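Local coordinates for ABC-type branched-chain amino acid transport systems periplasmic component-like protein (Thermomonospora curvata, PDB 4N03) that probably captures fatty acids for import as the substrate-binding component of an ABC transporter, and holds a bound palmitic acid in this structure, at residues Leu36-Asp41 and Ser52-Gln57; Gly68-Arg73 and Ile320-Leu325; Ser259-Ala264 and Lys304-Ser309; Ala282-Asp287 and Lys293-Tyr298. All coordinates share one frame; numbering follows the deposited sequence. Where two conformers were deposited one is given.

How the contacts relate
Contact 1 belongs to the first beta-alpha-beta unit of the lobe built on the four-stranded parallel sheet and closes before the others open. Contact 2 ties the loop after helix 47-66 to helix 309-330. Contact 3 is nested within its long loop, and contact 4 within contact 3. These two, centres about 13 Å apart, share the loops round helix 289-301 and the start of helix 309-330; D305, D308 and Y298 bond to helix 47-66. Contact 1 touches the other three; contact 2 meets neither contact 3 (centres about 30 Å apart) nor contact 4 (about 23 Å). Contacts 1, 3 and 4 gather near the bound palmitic acid, consistent with the cleft of a two-lobed binding protein.

Contact 1: residues Leu36-Asp41 and Ser52-Gln57; sequences LGIATD and SITQAQ
I38 lays its two branches against helix 52-57, meeting residues T54 and Q57 on the face turned to the sheet. Its CG2, standing anti to the backbone N, comes to 3.9 Å from OG1 of T54. The longer arm carries CD1 to 3.7 Å from OE1 of Q57, and the two side chains slide past each other in opposite directions, so that the same methyl also lies 4.2 Å from CB of Q57.

T40, two residues further along and on the same face of the strand, meets T54 obliquely. Its CG2 is 3.4 Å from OG1 of T54. The two hydroxyls approach no closer than 3.7 Å and form no bond: T40 OG1 pairs with H105 NE2, while T54 OG1 turns back to the carbonyl of G50 one helical turn earlier. Putting the T40 hydroxyl anti to its own backbone N (chi1 -167°) gives H105 the oxygen and T54 the methyl. Q57 is bent at chi2 (-130°), and its amide is gripped at both ends, OE1 by Y61 OH and NE2 by P104 O, which should fix its rotation. The polar groups are thus paired with residues outside the two segments, and van der Waals packing alone crosses between them.

The axes of strand 36-40 and helix 52-57 run nearly antiparallel (164° between their directions) and come within 9.8 Å. This is the strand-to-helix half of the beta-alpha-beta unit formed by strand 33-40, helix 47-66 and strand 74-81. Strand 33-40 lies between strands 74-81 and 103-107, with T54 reaching V79 on one and I38 touching H105 on the other, while helix 309-330 packs against S52, I53 and A56.

Contact 2: residues Gly68-Arg73 and Ile320-Leu325; sequences GGVCGR and IVVSAL
With chi1 of V70 at 178°, CG1 stands anti to the backbone N and CG2 anti to the carbonyl carbon, and the two methyls spread toward different parts of helix 320-325. CG1 goes to the end of the segment, 3.7 Å from the carbonyl O of L325 and 4.0 Å from its CB. CG2 looks back one turn and reaches CG1 of V322 more loosely, at 4.4 Å. It is CB and the adjoining backbone of L325 that meet V70; the L325 side chain also touches L101, L334 and L339.

V70 is presented by a tight type I' turn. It opens the turn that closes at R73, and these two end residues are paired both ways through their backbones, V70 N to R73 O at 2.9 Å and R73 N to V70 O at 2.8 Å. C71 and G72 at the corner both have positive phi. Two residues before V70, G68 is the C-prime residue of a Schellman motif that ends helix 47-66, so the chain leaves that helix and reverses at once to enter strand 74-81. V64 of the same helix touches V70, and Y60 and Y61 touch V322, so the valine is part of the seam between helix 47-66 and helix 309-330.

No hydrogen bond or salt bridge crosses between the segments. V70 meets L325 and V322 only by van der Waals contact, its closest approach being to a carbonyl O; the covalent tie is the disulfide from C71 in the turn to C329, one helical turn beyond L325.

Contact 3: residues Ser259-Ala264 and Lys304-Ser309; sequences SPQLLA and KDPLDS
P260 sits close against D308 and the carbonyl of L307: its ring atoms CD and CG are each 3.6 Å from CB of D308, and CG is also 3.6 Å from the carbonyl O of L307. The proline ring and the aspartate side chain cross at about a right angle. Here the packing is close. Beyond CB, the D308 carboxylate has its own partners: OD1 accepts from V311 N, as the N-cap of helix 309-330, and OD2 is bonded to S52 OG. The proline contact joins the 3-10 turn 260-263, after strand 251-253 of the seven-stranded sheet, to the start of helix 309-330, which also packs on helix 47-66; the D308 side chain lies about 6 Å from the bound palmitic acid.

The other half of the contact is looser and wet. Bent at chi2 (74°), Q261 brings NE2 to 3.8 Å from CG of P306, again crossing at about a right angle. Two waters bridge Q261 to P306 and D308. One lies 2.8 Å from Q261 NE2, whose hydrogen it accepts, and also binds P306 O and D308 OD2; the second links Q261 OE1 to the same OD2.

Contact 4: residues Ala282-Asp287 and Lys293-Tyr298; sequences APMSAD and KLAEAY
M284, present as selenomethionine, gives up far more surface than any other residue here, and A295 and L294 receive it. The meeting is made by one atom, the terminal methyl CE. In the conformer described, one of two deposited, it lies 3.7 Å from the backbone N of A295 and 3.9 Å from that residue's CB. Against L294 it comes to 3.9 Å from CG and 4.0 Å from CD2. Bends at chi2 (-114°) and chi3 (54°) curl the chain so that CE, rather than SE, is put against the helix. L294 has CG anti to its backbone N (chi1 172°), and its branched end flanks the methyl from one residue while the small A295 offers CB and backbone from the next.

M284 is the second residue of a type I turn, P283 to A286, closed by A286 N to P283 O at 3.1 Å. The turn lies in the loop that leads from strand 275-279 to helix 289-301, so the contact folds the approach to the helix back on its own middle. V311 and V312 of helix 309-330 also touch M284, as does L307, which packs on A295 too. The M284 side chain is about 10 Å from the bound palmitic acid.

Contact 1: residues Leu36-Asp41 and Ser52-Gln57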
# COMPACT_ATOMS: atom_id res chain seq x y z
N LEU A 36 -9.56 17.95 -0.17
CA LEU A 36 -9.38 16.52 -0.11
C LEU A 36 -8.90 16.15 1.27
O LEU A 36 -8.16 16.91 1.91
CB LEU A 36 -8.38 16.06 -1.16
CG LEU A 36 -8.74 16.44 -2.60
CD1 LEU A 36 -7.63 15.99 -3.53
CD2 LEU A 36 -10.06 15.82 -3.01
N GLY A 37 -9.27 14.98 1.77
CA GLY A 37 -8.83 14.51 3.06
C GLY A 37 -7.77 13.45 2.98
O GLY A 37 -7.82 12.57 2.11
N ILE A 38 -6.86 13.47 3.94
CA ILE A 38 -5.80 12.51 4.09
C ILE A 38 -5.86 12.02 5.53
O ILE A 38 -5.78 12.82 6.47
CB ILE A 38 -4.44 13.06 3.74
CG1 ILE A 38 -4.37 13.30 2.23
CG2 ILE A 38 -3.34 12.09 4.21
CD1 ILE A 38 -3.09 13.91 1.75
N ALA A 39 -6.00 10.70 5.72
CA ALA A 39 -6.00 10.06 7.06
C ALA A 39 -4.87 9.06 7.07
O ALA A 39 -4.98 8.02 6.43
CB ALA A 39 -7.34 9.42 7.35
N THR A 40 -3.78 9.35 7.77
CA THR A 40 -2.57 8.60 7.65
C THR A 40 -2.00 8.26 9.03
O THR A 40 -2.58 8.58 10.02
CB THR A 40 -1.57 9.38 6.74
OG1 THR A 40 -0.48 8.55 6.36
CG2 THR A 40 -1.02 10.64 7.44
N ASP A 41 -0.86 7.57 9.02
CA ASP A 41 -0.09 7.34 10.23
C ASP A 41 1.20 8.15 10.15
O ASP A 41 2.07 7.83 9.35
CB ASP A 41 0.25 5.87 10.44
CG ASP A 41 1.00 5.62 11.70
OD1 ASP A 41 0.99 6.52 12.56
OD2 ASP A 41 1.61 4.54 11.84
N SER A 52 5.99 9.91 4.03
CA SER A 52 6.39 9.93 2.64
C SER A 52 5.19 9.97 1.73
O SER A 52 5.21 10.71 0.71
CB SER A 52 7.21 8.71 2.32
OG SER A 52 8.42 8.70 3.03
N ILE A 53 4.18 9.14 2.01
CA ILE A 53 2.99 9.10 1.18
C ILE A 53 2.31 10.48 1.15
O ILE A 53 1.92 10.98 0.11
CB ILE A 53 2.03 8.00 1.65
CG1 ILE A 53 2.67 6.63 1.50
CG2 ILE A 53 0.75 8.06 0.87
CD1 ILE A 53 1.96 5.55 2.30
N THR A 54 2.15 11.03 2.33
CA THR A 54 1.48 12.30 2.51
C THR A 54 2.23 13.44 1.80
O THR A 54 1.62 14.25 1.12
CB THR A 54 1.30 12.60 3.98
OG1 THR A 54 0.47 11.58 4.52
CG2 THR A 54 0.64 13.93 4.25
N GLN A 55 3.55 13.45 1.96
CA GLN A 55 4.34 14.46 1.30
C GLN A 55 4.35 14.32 -0.18
O GLN A 55 4.36 15.33 -0.91
CB GLN A 55 5.79 14.46 1.86
CG GLN A 55 5.82 15.02 3.27
CD GLN A 55 7.21 15.24 3.85
OE1 GLN A 55 7.34 16.00 4.83
NE2 GLN A 55 8.21 14.60 3.33
N ALA A 56 4.35 13.09 -0.70
CA ALA A 56 4.29 12.89 -2.12
C ALA A 56 2.99 13.34 -2.74
O ALA A 56 2.97 13.90 -3.84
CB ALA A 56 4.62 11.46 -2.52
N GLN A 57 1.89 13.13 -2.02
CA GLN A 57 0.59 13.65 -2.44
C GLN A 57 0.65 15.19 -2.48
O GLN A 57 0.17 15.77 -3.44
CB GLN A 57 -0.53 13.19 -1.50
CG GLN A 57 -0.85 11.70 -1.61
CD GLN A 57 -2.31 11.40 -1.77
OE1 GLN A 57 -3.18 12.22 -1.54
NE2 GLN A 57 -2.59 10.14 -2.12

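Contact 2: residues Gly68-Arg73 and Ile320-Leu325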
# COMPACT_ATOMS: atom_id res chain seq x y z
N GLY A 68 -2.55 25.78 -12.41
CA GLY A 68 -3.90 26.36 -12.43
C GLY A 68 -4.97 25.54 -11.73
O GLY A 68 -6.14 25.92 -11.80
N GLY A 69 -4.58 24.52 -10.98
CA GLY A 69 -5.55 23.68 -10.29
C GLY A 69 -6.35 22.84 -11.25
O GLY A 69 -5.90 22.47 -12.31
N VAL A 70 -7.55 22.46 -10.83
CA VAL A 70 -8.52 21.64 -11.60
C VAL A 70 -9.79 22.44 -11.75
O VAL A 70 -10.34 22.92 -10.75
CB VAL A 70 -8.88 20.29 -10.92
CG1 VAL A 70 -9.90 19.55 -11.76
CG2 VAL A 70 -7.62 19.47 -10.76
N CYS A 71 -10.24 22.66 -12.98
CA CYS A 71 -11.51 23.39 -13.15
C CYS A 71 -11.33 24.80 -12.52
O CYS A 71 -12.28 25.35 -11.98
CB CYS A 71 -12.71 22.51 -12.57
SG CYS A 71 -13.92 22.06 -13.85
N GLY A 72 -10.11 25.37 -12.57
CA GLY A 72 -9.80 26.65 -11.96
C GLY A 72 -9.83 26.71 -10.44
O GLY A 72 -9.82 27.81 -9.81
N ARG A 73 -9.84 25.53 -9.81
CA ARG A 73 -9.91 25.42 -8.39
C ARG A 73 -8.61 24.82 -7.83
O ARG A 73 -8.02 23.89 -8.39
CB ARG A 73 -11.09 24.52 -8.01
CG ARG A 73 -12.44 25.17 -8.32
CD ARG A 73 -13.58 24.17 -8.21
NE ARG A 73 -14.88 24.74 -8.43
CZ ARG A 73 -15.39 25.04 -9.61
NH1 ARG A 73 -14.75 24.79 -10.72
NH2 ARG A 73 -16.62 25.53 -9.68
N ILE A 320 -4.15 9.46 -9.44
CA ILE A 320 -5.46 8.83 -9.63
C ILE A 320 -6.57 9.83 -9.34
O ILE A 320 -7.52 9.98 -10.14
CB ILE A 320 -5.61 7.56 -8.76
CG1 ILE A 320 -4.68 6.46 -9.26
CG2 ILE A 320 -7.08 7.10 -8.79
CD1 ILE A 320 -4.52 5.32 -8.27
N VAL A 321 -6.55 10.49 -8.18
CA VAL A 321 -7.62 11.38 -7.84
C VAL A 321 -7.69 12.58 -8.79
O VAL A 321 -8.76 13.05 -9.17
CB VAL A 321 -7.61 11.80 -6.35
CG1 VAL A 321 -6.54 12.85 -6.04
CG2 VAL A 321 -8.98 12.31 -5.97
N VAL A 322 -6.53 13.11 -9.19
CA VAL A 322 -6.49 14.27 -10.10
C VAL A 322 -7.05 13.88 -11.48
O VAL A 322 -7.79 14.66 -12.07
CB VAL A 322 -5.09 14.93 -10.16
CG1 VAL A 322 -5.04 15.93 -11.26
CG2 VAL A 322 -4.76 15.54 -8.81
N SER A 323 -6.68 12.71 -11.99
CA SER A 323 -7.23 12.26 -13.27
C SER A 323 -8.77 12.25 -13.19
O SER A 323 -9.47 12.70 -14.10
CB SER A 323 -6.72 10.86 -13.62
OG SER A 323 -5.36 10.92 -14.04
N ALA A 324 -9.32 11.72 -12.09
CA ALA A 324 -10.76 11.65 -11.91
C ALA A 324 -11.36 13.03 -11.76
O ALA A 324 -12.38 13.33 -12.36
CB ALA A 324 -11.13 10.77 -10.71
N LEU A 325 -10.68 13.92 -11.03
CA LEU A 325 -11.19 15.27 -10.86
C LEU A 325 -11.25 16.02 -12.20
O LEU A 325 -12.20 16.73 -12.46
CB LEU A 325 -10.32 16.07 -9.88
CG LEU A 325 -10.42 15.69 -8.39
CD1 LEU A 325 -9.25 16.28 -7.61
CD2 LEU A 325 -11.74 16.18 -7.83

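Contact 3: residues Ser259-Ala264 and Lys304-Ser309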
# COMPACT_ATOMS: atom_id res chain seq x y z
N SER A 259 11.38 -0.07 5.78
CA SER A 259 11.60 1.34 5.46
C SER A 259 13.10 1.49 5.30
O SER A 259 13.88 0.85 5.99
CB SER A 259 11.11 2.20 6.63
OG SER A 259 11.94 1.98 7.77
N PRO A 260 13.55 2.39 4.41
CA PRO A 260 14.98 2.59 4.26
C PRO A 260 15.68 3.15 5.49
O PRO A 260 16.87 2.91 5.65
CB PRO A 260 15.08 3.60 3.13
CG PRO A 260 13.81 3.54 2.41
CD PRO A 260 12.78 3.15 3.42
N GLN A 261 14.94 3.76 6.39
CA GLN A 261 15.53 4.20 7.65
C GLN A 261 16.19 3.04 8.38
O GLN A 261 17.12 3.21 9.18
CB GLN A 261 14.46 4.80 8.57
CG GLN A 261 14.00 6.18 8.19
CD GLN A 261 13.10 6.26 6.99
OE1 GLN A 261 12.56 5.23 6.49
NE2 GLN A 261 12.84 7.47 6.56
N LEU A 262 15.64 1.83 8.22
CA LEU A 262 16.21 0.68 8.91
C LEU A 262 17.67 0.40 8.52
O LEU A 262 18.41 -0.21 9.27
CB LEU A 262 15.39 -0.58 8.64
CG LEU A 262 13.92 -0.56 9.02
CD1 LEU A 262 13.25 -1.89 8.65
CD2 LEU A 262 13.71 -0.24 10.50
N LEU A 263 18.07 0.87 7.34
CA LEU A 263 19.44 0.66 6.88
C LEU A 263 20.46 1.50 7.64
O LEU A 263 21.64 1.14 7.63
CB LEU A 263 19.57 0.89 5.38
CG LEU A 263 18.70 0.00 4.51
CD1 LEU A 263 18.98 0.19 3.07
CD2 LEU A 263 18.83 -1.48 4.86
N ALA A 264 20.00 2.50 8.36
CA ALA A 264 20.83 3.34 9.19
C ALA A 264 20.88 2.82 10.60
O ALA A 264 21.39 3.53 11.46
CB ALA A 264 20.35 4.78 9.16
N LYS A 304 15.58 16.45 3.16
CA LYS A 304 15.96 15.75 4.40
C LYS A 304 15.14 14.48 4.65
O LYS A 304 15.31 13.81 5.69
CB LYS A 304 15.81 16.70 5.59
CG LYS A 304 16.45 18.07 5.37
CD LYS A 304 16.39 18.91 6.63
CE LYS A 304 16.87 20.34 6.40
NZ LYS A 304 16.60 21.19 7.59
N ASP A 305 14.25 14.14 3.73
CA ASP A 305 13.36 12.98 3.95
C ASP A 305 13.70 11.92 2.93
O ASP A 305 13.46 12.08 1.76
CB ASP A 305 11.89 13.37 3.80
CG ASP A 305 11.41 14.29 4.89
OD1 ASP A 305 11.61 13.95 6.10
OD2 ASP A 305 10.82 15.32 4.53
N PRO A 306 14.21 10.80 3.39
CA PRO A 306 14.69 9.83 2.42
C PRO A 306 13.61 9.38 1.43
O PRO A 306 12.46 9.26 1.78
CB PRO A 306 15.12 8.66 3.32
CG PRO A 306 15.51 9.30 4.60
CD PRO A 306 14.51 10.40 4.78
N LEU A 307 14.01 9.18 0.20
CA LEU A 307 13.15 8.56 -0.78
C LEU A 307 12.80 7.14 -0.33
O LEU A 307 13.62 6.47 0.28
CB LEU A 307 13.80 8.51 -2.15
CG LEU A 307 14.02 9.87 -2.81
CD1 LEU A 307 14.90 9.67 -4.01
CD2 LEU A 307 12.72 10.51 -3.23
N ASP A 308 11.58 6.65 -0.62
CA ASP A 308 11.15 5.32 -0.27
C ASP A 308 9.98 4.96 -1.15
O ASP A 308 9.51 5.76 -1.96
CB ASP A 308 10.86 5.20 1.23
CG ASP A 308 9.70 6.02 1.71
OD1 ASP A 308 8.72 6.21 0.94
OD2 ASP A 308 9.72 6.43 2.89
N SER A 309 9.48 3.74 -0.99
CA SER A 309 8.45 3.24 -1.88
C SER A 309 7.09 3.90 -1.55
O SER A 309 6.20 3.93 -2.39
CB SER A 309 8.42 1.73 -1.83
OG SER A 309 9.61 1.20 -2.39
O HOH W 1 11.54 8.12 4.12
O HOH W 2 10.24 5.15 5.28

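Contact 4: residues Ala282-Asp287 and Lys293-Tyr298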
# COMPACT_ATOMS: atom_id res chain seq x y z
N ALA A 282 6.62 -0.43 -7.78
CA ALA A 282 8.01 -0.34 -8.15
C ALA A 282 8.77 0.51 -7.11
O ALA A 282 8.21 1.48 -6.58
CB ALA A 282 8.14 0.32 -9.50
N PRO A 283 10.01 0.13 -6.82
CA PRO A 283 10.82 0.96 -5.97
C PRO A 283 11.38 2.19 -6.75
O PRO A 283 11.32 2.24 -7.98
CB PRO A 283 11.92 0.02 -5.54
CG PRO A 283 12.12 -0.86 -6.72
CD PRO A 283 10.75 -1.02 -7.31
N MSE A 284 11.97 3.14 -6.03
CA MSE A 284 12.51 4.41 -6.61
C MSE A 284 13.71 4.20 -7.49
O MSE A 284 14.16 5.13 -8.14
CB MSE A 284 12.73 5.40 -5.48
CG MSE A 284 11.40 5.73 -4.80
SE MSE A 284 10.84 7.56 -5.02
CE MSE A 284 10.90 7.68 -6.96
N SER A 285 14.30 3.02 -7.48
CA SER A 285 15.42 2.64 -8.33
C SER A 285 15.02 2.06 -9.66
O SER A 285 15.87 1.78 -10.50
CB SER A 285 16.28 1.66 -7.58
OG SER A 285 15.51 0.50 -7.30
N ALA A 286 13.73 1.84 -9.89
CA ALA A 286 13.31 1.26 -11.16
C ALA A 286 13.67 2.17 -12.34
O ALA A 286 13.54 3.39 -12.25
CB ALA A 286 11.83 1.01 -11.16
N ASP A 287 13.98 1.55 -13.46
CA ASP A 287 14.42 2.29 -14.65
C ASP A 287 13.19 2.71 -15.46
O ASP A 287 12.90 2.14 -16.51
CB ASP A 287 15.36 1.42 -15.48
CG ASP A 287 15.95 2.15 -16.66
OD1 ASP A 287 15.93 3.40 -16.64
OD2 ASP A 287 16.41 1.46 -17.59
N LYS A 293 11.98 11.10 -12.64
CA LYS A 293 11.43 12.45 -12.49
C LYS A 293 10.90 12.71 -11.09
O LYS A 293 11.11 13.78 -10.50
CB LYS A 293 10.40 12.70 -13.57
CG LYS A 293 9.75 14.07 -13.60
CD LYS A 293 8.73 14.16 -14.74
CE LYS A 293 8.34 15.61 -15.00
NZ LYS A 293 7.45 15.73 -16.19
N LEU A 294 10.17 11.72 -10.55
CA LEU A 294 9.64 11.81 -9.20
C LEU A 294 10.77 11.90 -8.17
O LEU A 294 10.71 12.66 -7.23
CB LEU A 294 8.70 10.64 -8.95
CG LEU A 294 8.20 10.49 -7.51
CD1 LEU A 294 7.49 11.74 -7.04
CD2 LEU A 294 7.28 9.29 -7.42
N ALA A 295 11.77 11.06 -8.33
CA ALA A 295 12.89 11.07 -7.40
C ALA A 295 13.52 12.46 -7.34
O ALA A 295 13.79 12.96 -6.26
CB ALA A 295 13.93 10.03 -7.81
N GLU A 296 13.69 13.07 -8.50
CA GLU A 296 14.28 14.39 -8.56
C GLU A 296 13.39 15.47 -7.97
O GLU A 296 13.80 16.30 -7.15
CB GLU A 296 14.67 14.74 -10.01
CG GLU A 296 15.87 13.91 -10.46
CD GLU A 296 16.14 13.87 -11.96
OE1 GLU A 296 15.37 14.46 -12.75
OE2 GLU A 296 17.16 13.21 -12.34
N ALA A 297 12.10 15.38 -8.34
CA ALA A 297 11.17 16.37 -7.83
C ALA A 297 10.98 16.31 -6.31
O ALA A 297 10.92 17.32 -5.58
CB ALA A 297 9.85 16.30 -8.55
N TYR A 298 10.81 15.09 -5.80
CA TYR A 298 10.63 14.92 -4.37
C TYR A 298 11.87 15.32 -3.59
O TYR A 298 11.76 15.96 -2.55
CB TYR A 298 10.19 13.51 -4.05
CG TYR A 298 9.82 13.28 -2.60
CD1 TYR A 298 10.76 12.98 -1.65
CD2 TYR A 298 8.46 13.28 -2.22
CE1 TYR A 298 10.41 12.75 -0.35
CE2 TYR A 298 8.09 13.04 -0.91
CZ TYR A 298 9.05 12.79 0.03
OH TYR A 298 8.68 12.55 1.31